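Local structure of YaeO (Vibrio cholerae serotype O1, 6JIE) at residues D36-A48 / E54-M66. The protein probably inhibits Rho-dependent transcription termination by dissociating the Rho hexamer, and is a magnesium-binding structural homologue of the RNA chaperone Hfq. Sequence-based numbering, arbitrary orientation.
Sequences DTQRNSQKQECIA and ETWLLETDQLSSM. With MG (magnesium ion), chain C.
The side-chain amide of Gln44 lies stacked on the carboxylate of Glu59, their planes only 8° apart. Gln44 OE1 and Glu59 OE1 approach to 3.2 Å, but both are acceptors, so the pairing needs donors from elsewhere. One is Asn40 ND2, which reaches a lone pair of Gln44 OE1 in the carbonyl plane at 2.9 Å and fixes the rotation of the amide. Another is a water that donates to Gln44 OE1 and, weakly, to Glu59 OE2. A second water bridges Asn40 ND2 to the backbone O of Leu57. Within its own segment, the Arg39 guanidinium has Glu45 CG over one face, toward the rim, and its NH1 donates to Lys43 O, which sits tilted out of the guanidinium plane. The Trp56 ring carries Glu54 CG over one face, also toward the rim, and meets Tyr30 edge-to-face.

Backbone evidence fixes the register. Ile47 and Leu58 form an antiparallel hydrogen-bonded pair, with Leu58 N to Ile47 O at 3.0 Å and nearly straight (175°). Beyond the strand end, Thr60 N donates to Glu45 O at 3.0 Å.

On the Ala48 side, Leu57 CD2 meets Ala48 CB at 3.6 Å and Gln38 CD at 3.7 Å, and CD1 lies against Gln38 OE1 and Asn40 CB. With Leu57 CG anti to the carbonyl carbon (chi1 -63°), the side chain reaches over Ala48 to Gln38 of strand 36-39 and to Asn40 in the turn. On the other sheet face, Ile47 CG2 packs against Leu58 CB and Leu63 CD1; Leu63 also touches Ile10 of helix 9-15.

Asp61 OD1 binds magnesium at 2.2 Å; a metal-bound water donates to Glu59 OE1, which places the stacked carboxylate in the second shell of the ion. The arrangement is a three-stranded antiparallel meander whose last strand passes through a 3-10 turn into strand 63-68, consistent with the strongly bent Sm-like sheet of Hfq, here with a magnesium site at the turn.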
loop_
_atom_site.group_PDB
_atom_site.type_symbol
_atom_site.label_atom_id
_atom_site.label_comp_id
_atom_site.label_asym_id
_atom_site.label_seq_id
_atom_site.Cartn_x
_atom_site.Cartn_y
_atom_site.Cartn_z
ATOM N N ASP A 36 3.358 3.548 11.268
ATOM C CA ASP A 36 4.194 3.710 12.445
ATOM C C ASP A 36 3.354 3.378 13.666
ATOM O O ASP A 36 2.121 3.299 13.599
ATOM C CB ASP A 36 4.757 5.134 12.539
ATOM C CG ASP A 36 6.004 5.223 13.409
ATOM O OD1 ASP A 36 6.421 4.201 13.999
ATOM O OD2 ASP A 36 6.576 6.326 13.501
ATOM N N THR A 37 4.039 3.151 14.773
ATOM C CA THR A 37 3.389 3.082 16.067
ATOM C C THR A 37 3.675 4.385 16.794
ATOM O O THR A 37 4.795 4.901 16.747
ATOM C CB THR A 37 3.886 1.890 16.884
ATOM O OG1 THR A 37 5.317 1.892 16.890
ATOM C CG2 THR A 37 3.397 0.580 16.273
ATOM N N GLN A 38 2.648 4.951 17.414
ATOM C CA GLN A 38 2.840 6.182 18.165
ATOM C C GLN A 38 1.693 6.288 19.151
ATOM O O GLN A 38 0.707 5.559 19.053
ATOM C CB GLN A 38 2.890 7.402 17.238
ATOM C CG GLN A 38 1.598 7.627 16.479
ATOM C CD GLN A 38 1.684 8.774 15.484
ATOM O OE1 GLN A 38 1.332 9.912 15.797
ATOM N NE2 GLN A 38 2.139 8.475 14.280
ATOM N N ARG A 39 1.830 7.207 20.101
ATOM C CA ARG A 39 0.733 7.501 21.005
ATOM C C ARG A 39 -0.119 8.631 20.444
ATOM O O ARG A 39 0.398 9.570 19.835
ATOM C CB ARG A 39 1.267 7.861 22.399
ATOM C CG ARG A 39 1.995 6.693 23.047
ATOM C CD ARG A 39 2.042 6.835 24.547
ATOM N NE ARG A 39 2.762 5.741 25.196
ATOM C CZ ARG A 39 2.179 4.728 25.834
ATOM N NH1 ARG A 39 0.857 4.657 25.915
ATOM N NH2 ARG A 39 2.919 3.785 26.399
ATOM N N ASN A 40 -1.430 8.530 20.645
ATOM C CA ASN A 40 -2.340 9.594 20.238
ATOM C C ASN A 40 -2.318 10.697 21.293
ATOM O O ASN A 40 -1.533 10.656 22.241
ATOM C CB ASN A 40 -3.739 9.031 19.983
ATOM C CG ASN A 40 -4.365 8.351 21.216
ATOM O OD1 ASN A 40 -3.961 8.570 22.365
ATOM N ND2 ASN A 40 -5.378 7.523 20.964
ATOM N N SER A 41 -3.186 11.703 21.145
ATOM C CA SER A 41 -3.195 12.824 22.081
ATOM C C SER A 41 -3.628 12.406 23.475
ATOM O O SER A 41 -3.304 13.098 24.445
ATOM C CB SER A 41 -4.112 13.940 21.568
ATOM O OG SER A 41 -5.463 13.512 21.522
ATOM N N GLN A 42 -4.356 11.298 23.590
ATOM C CA GLN A 42 -4.750 10.715 24.860
ATOM C C GLN A 42 -3.675 9.815 25.464
ATOM O O GLN A 42 -3.904 9.230 26.532
ATOM C CB GLN A 42 -6.044 9.931 24.669
ATOM C CG GLN A 42 -7.265 10.809 24.439
ATOM C CD GLN A 42 -8.482 9.990 24.076
ATOM O OE1 GLN A 42 -9.393 9.811 24.888
ATOM N NE2 GLN A 42 -8.501 9.474 22.851
ATOM N N LYS A 43 -2.512 9.717 24.815
ATOM C CA LYS A 43 -1.366 8.921 25.250
ATOM C C LYS A 43 -1.638 7.431 25.170
ATOM O O LYS A 43 -0.998 6.645 25.882
ATOM C CB LYS A 43 -0.906 9.288 26.669
ATOM C CG LYS A 43 -0.688 10.778 26.896
ATOM C CD LYS A 43 0.308 11.361 25.912
ATOM C CE LYS A 43 0.762 12.729 26.384
ATOM N NZ LYS A 43 -0.259 13.366 27.266
ATOM N N GLN A 44 -2.578 7.028 24.318
ATOM C CA GLN A 44 -2.870 5.624 24.072
ATOM C C GLN A 44 -1.999 5.122 22.931
ATOM O O GLN A 44 -1.754 5.851 21.976
ATOM C CB GLN A 44 -4.344 5.448 23.714
ATOM C CG GLN A 44 -5.289 5.898 24.838
ATOM C CD GLN A 44 -6.700 6.224 24.347
ATOM O OE1 GLN A 44 -6.903 6.594 23.189
ATOM N NE2 GLN A 44 -7.676 6.097 25.234
ATOM N N GLU A 45 -1.512 3.885 23.054
ATOM C CA GLU A 45 -0.675 3.307 22.005
ATOM C C GLU A 45 -1.515 3.063 20.764
ATOM O O GLU A 45 -2.592 2.467 20.845
ATOM C CB GLU A 45 -0.051 1.987 22.457
ATOM C CG GLU A 45 0.902 2.063 23.638
ATOM C CD GLU A 45 1.703 0.783 23.799
ATOM O OE1 GLU A 45 2.495 0.464 22.886
ATOM O OE2 GLU A 45 1.530 0.086 24.822
ATOM N N CYS A 46 -1.005 3.496 19.614
ATOM C CA CYS A 46 -1.741 3.394 18.362
ATOM C C CYS A 46 -0.832 2.874 17.261
ATOM O O CYS A 46 0.395 2.993 17.319
ATOM C CB CYS A 46 -2.312 4.748 17.931
ATOM S SG CYS A 46 -3.628 5.335 19.013
ATOM N N ILE A 47 -1.456 2.299 16.242
ATOM C CA ILE A 47 -0.815 2.136 14.943
ATOM C C ILE A 47 -1.329 3.243 14.032
ATOM O O ILE A 47 -2.532 3.518 13.996
ATOM C CB ILE A 47 -1.088 0.745 14.349
ATOM C CG1 ILE A 47 -0.548 0.675 12.904
ATOM C CG2 ILE A 47 -2.559 0.429 14.407
ATOM C CD1 ILE A 47 -0.699 -0.677 12.259
ATOM N N ALA A 48 -0.417 3.906 13.324
ATOM C CA ALA A 48 -0.798 4.885 12.320
ATOM C C ALA A 48 -1.014 4.138 11.013
ATOM O O ALA A 48 -0.094 3.487 10.517
ATOM C CB ALA A 48 0.275 5.960 12.154
ATOM N N GLU A 54 -7.122 9.238 4.122
ATOM C CA GLU A 54 -6.706 9.829 5.384
ATOM C C GLU A 54 -5.883 8.815 6.161
ATOM O O GLU A 54 -5.864 7.618 5.849
ATOM C CB GLU A 54 -7.912 10.277 6.212
ATOM C CG GLU A 54 -8.820 9.126 6.576
ATOM C CD GLU A 54 -10.101 9.578 7.256
ATOM O OE1 GLU A 54 -10.018 10.346 8.242
ATOM O OE2 GLU A 54 -11.188 9.173 6.792
ATOM N N THR A 55 -5.223 9.312 7.200
ATOM C CA THR A 55 -4.440 8.496 8.115
ATOM C C THR A 55 -5.153 8.440 9.456
ATOM O O THR A 55 -5.599 9.473 9.968
ATOM C CB THR A 55 -3.029 9.065 8.284
ATOM O OG1 THR A 55 -2.353 9.047 7.019
ATOM C CG2 THR A 55 -2.236 8.224 9.273
ATOM N N TRP A 56 -5.279 7.233 10.003
ATOM C CA TRP A 56 -5.939 7.000 11.281
ATOM C C TRP A 56 -4.917 6.597 12.333
ATOM O O TRP A 56 -3.954 5.883 12.036
ATOM C CB TRP A 56 -7.000 5.893 11.169
ATOM C CG TRP A 56 -8.065 6.119 10.115
ATOM C CD1 TRP A 56 -9.152 6.957 10.193
ATOM C CD2 TRP A 56 -8.157 5.465 8.841
ATOM N NE1 TRP A 56 -9.902 6.865 9.042
ATOM C CE2 TRP A 56 -9.309 5.962 8.194
ATOM C CE3 TRP A 56 -7.372 4.510 8.186
ATOM C CZ2 TRP A 56 -9.694 5.537 6.927
ATOM C CZ3 TRP A 56 -7.759 4.087 6.918
ATOM C CH2 TRP A 56 -8.908 4.605 6.304
ATOM N N LEU A 57 -5.127 7.062 13.567
ATOM C CA LEU A 57 -4.416 6.536 14.730
ATOM C C LEU A 57 -5.380 5.617 15.455
ATOM O O LEU A 57 -6.300 6.090 16.136
ATOM C CB LEU A 57 -3.927 7.641 15.663
ATOM C CG LEU A 57 -2.902 8.606 15.087
ATOM C CD1 LEU A 57 -2.422 9.548 16.167
ATOM C CD2 LEU A 57 -1.744 7.838 14.468
ATOM N N LEU A 58 -5.156 4.317 15.312
ATOM C CA LEU A 58 -6.047 3.281 15.808
ATOM C C LEU A 58 -5.422 2.616 17.016
ATOM O O LEU A 58 -4.286 2.135 16.948
ATOM C CB LEU A 58 -6.327 2.247 14.718
ATOM C CG LEU A 58 -7.006 2.848 13.494
ATOM C CD1 LEU A 58 -6.965 1.883 12.303
ATOM C CD2 LEU A 58 -8.435 3.179 13.869
ATOM N N GLU A 59 -6.173 2.568 18.109
ATOM C CA GLU A 59 -5.644 2.074 19.370
ATOM C C GLU A 59 -5.322 0.595 19.268
ATOM O O GLU A 59 -6.196 -0.219 18.948
ATOM C CB GLU A 59 -6.657 2.303 20.481
ATOM C CG GLU A 59 -6.915 3.747 20.822
ATOM C CD GLU A 59 -8.122 3.873 21.722
ATOM O OE1 GLU A 59 -8.019 3.570 22.935
ATOM O OE2 GLU A 59 -9.186 4.238 21.197
ATOM N N THR A 60 -4.078 0.235 19.586
ATOM C CA THR A 60 -3.711 -1.169 19.493
ATOM C C THR A 60 -4.510 -2.024 20.466
ATOM O O THR A 60 -4.812 -3.178 20.140
ATOM C CB THR A 60 -2.204 -1.349 19.704
ATOM O OG1 THR A 60 -1.828 -0.948 21.024
ATOM C CG2 THR A 60 -1.420 -0.549 18.657
ATOM N N ASP A 61 -4.886 -1.478 21.642
ATOM C CA ASP A 61 -5.738 -2.215 22.575
ATOM C C ASP A 61 -7.111 -2.508 21.995
ATOM O O ASP A 61 -7.836 -3.345 22.544
ATOM C CB ASP A 61 -5.954 -1.449 23.890
ATOM C CG ASP A 61 -4.701 -1.336 24.729
ATOM O OD1 ASP A 61 -4.589 -0.332 25.473
ATOM O OD2 ASP A 61 -3.834 -2.232 24.651
ATOM N N GLN A 62 -7.509 -1.807 20.938
ATOM C CA GLN A 62 -8.814 -1.998 20.326
ATOM C C GLN A 62 -8.750 -2.833 19.059
ATOM O O GLN A 62 -9.767 -2.988 18.383
ATOM C CB GLN A 62 -9.459 -0.645 20.038
ATOM C CG GLN A 62 -9.792 0.114 21.305
ATOM C CD GLN A 62 -10.784 -0.646 22.162
ATOM O OE1 GLN A 62 -11.692 -1.299 21.645
ATOM N NE2 GLN A 62 -10.601 -0.589 23.474
ATOM N N LEU A 63 -7.590 -3.390 18.723
ATOM C CA LEU A 63 -7.492 -4.211 17.520
ATOM C C LEU A 63 -8.051 -5.600 17.790
ATOM O O LEU A 63 -7.745 -6.215 18.818
ATOM C CB LEU A 63 -6.046 -4.322 17.052
ATOM C CG LEU A 63 -5.464 -3.042 16.477
ATOM C CD1 LEU A 63 -3.967 -3.215 16.374
ATOM C CD2 LEU A 63 -6.080 -2.780 15.120
ATOM N N SER A 64 -8.875 -6.090 16.867
ATOM C CA SER A 64 -9.323 -7.477 16.886
ATOM C C SER A 64 -8.483 -8.365 15.980
ATOM O O SER A 64 -8.157 -9.495 16.352
ATOM C CB SER A 64 -10.793 -7.576 16.470
ATOM O OG SER A 64 -11.235 -8.925 16.498
ATOM N N SER A 65 -8.116 -7.880 14.798
ATOM C CA SER A 65 -7.305 -8.684 13.894
ATOM C C SER A 65 -6.563 -7.768 12.935
ATOM O O SER A 65 -6.966 -6.625 12.693
ATOM C CB SER A 65 -8.160 -9.695 13.115
ATOM O OG SER A 65 -9.121 -9.044 12.293
ATOM N N MET A 66 -5.446 -8.279 12.419
ATOM C CA MET A 66 -4.683 -7.630 11.357
ATOM C C MET A 66 -4.479 -8.649 10.246
ATOM O O MET A 66 -3.998 -9.759 10.502
ATOM C CB MET A 66 -3.321 -7.116 11.860
ATOM C CG MET A 66 -2.393 -6.659 10.745
ATOM S SD MET A 66 -0.924 -5.851 11.421
ATOM C CE MET A 66 -0.127 -7.272 12.171
HETATM MG MG MG C . -6.148 1.064 26.202
HETATM O O HOH W 1 -6.834 7.454 18.183
HETATM O O HOH W 2 -9.362 7.261 22.064
HETATM O O HOH W 3 -3.941 1.034 22.747
HETATM O O HOH W 4 -1.845 -0.050 24.850
HETATM O O HOH W 5 1.130 -1.160 21.401
HETATM O O HOH W 6 -6.091 2.245 24.269
HETATM O O HOH W 7 -8.102 0.331 25.850
#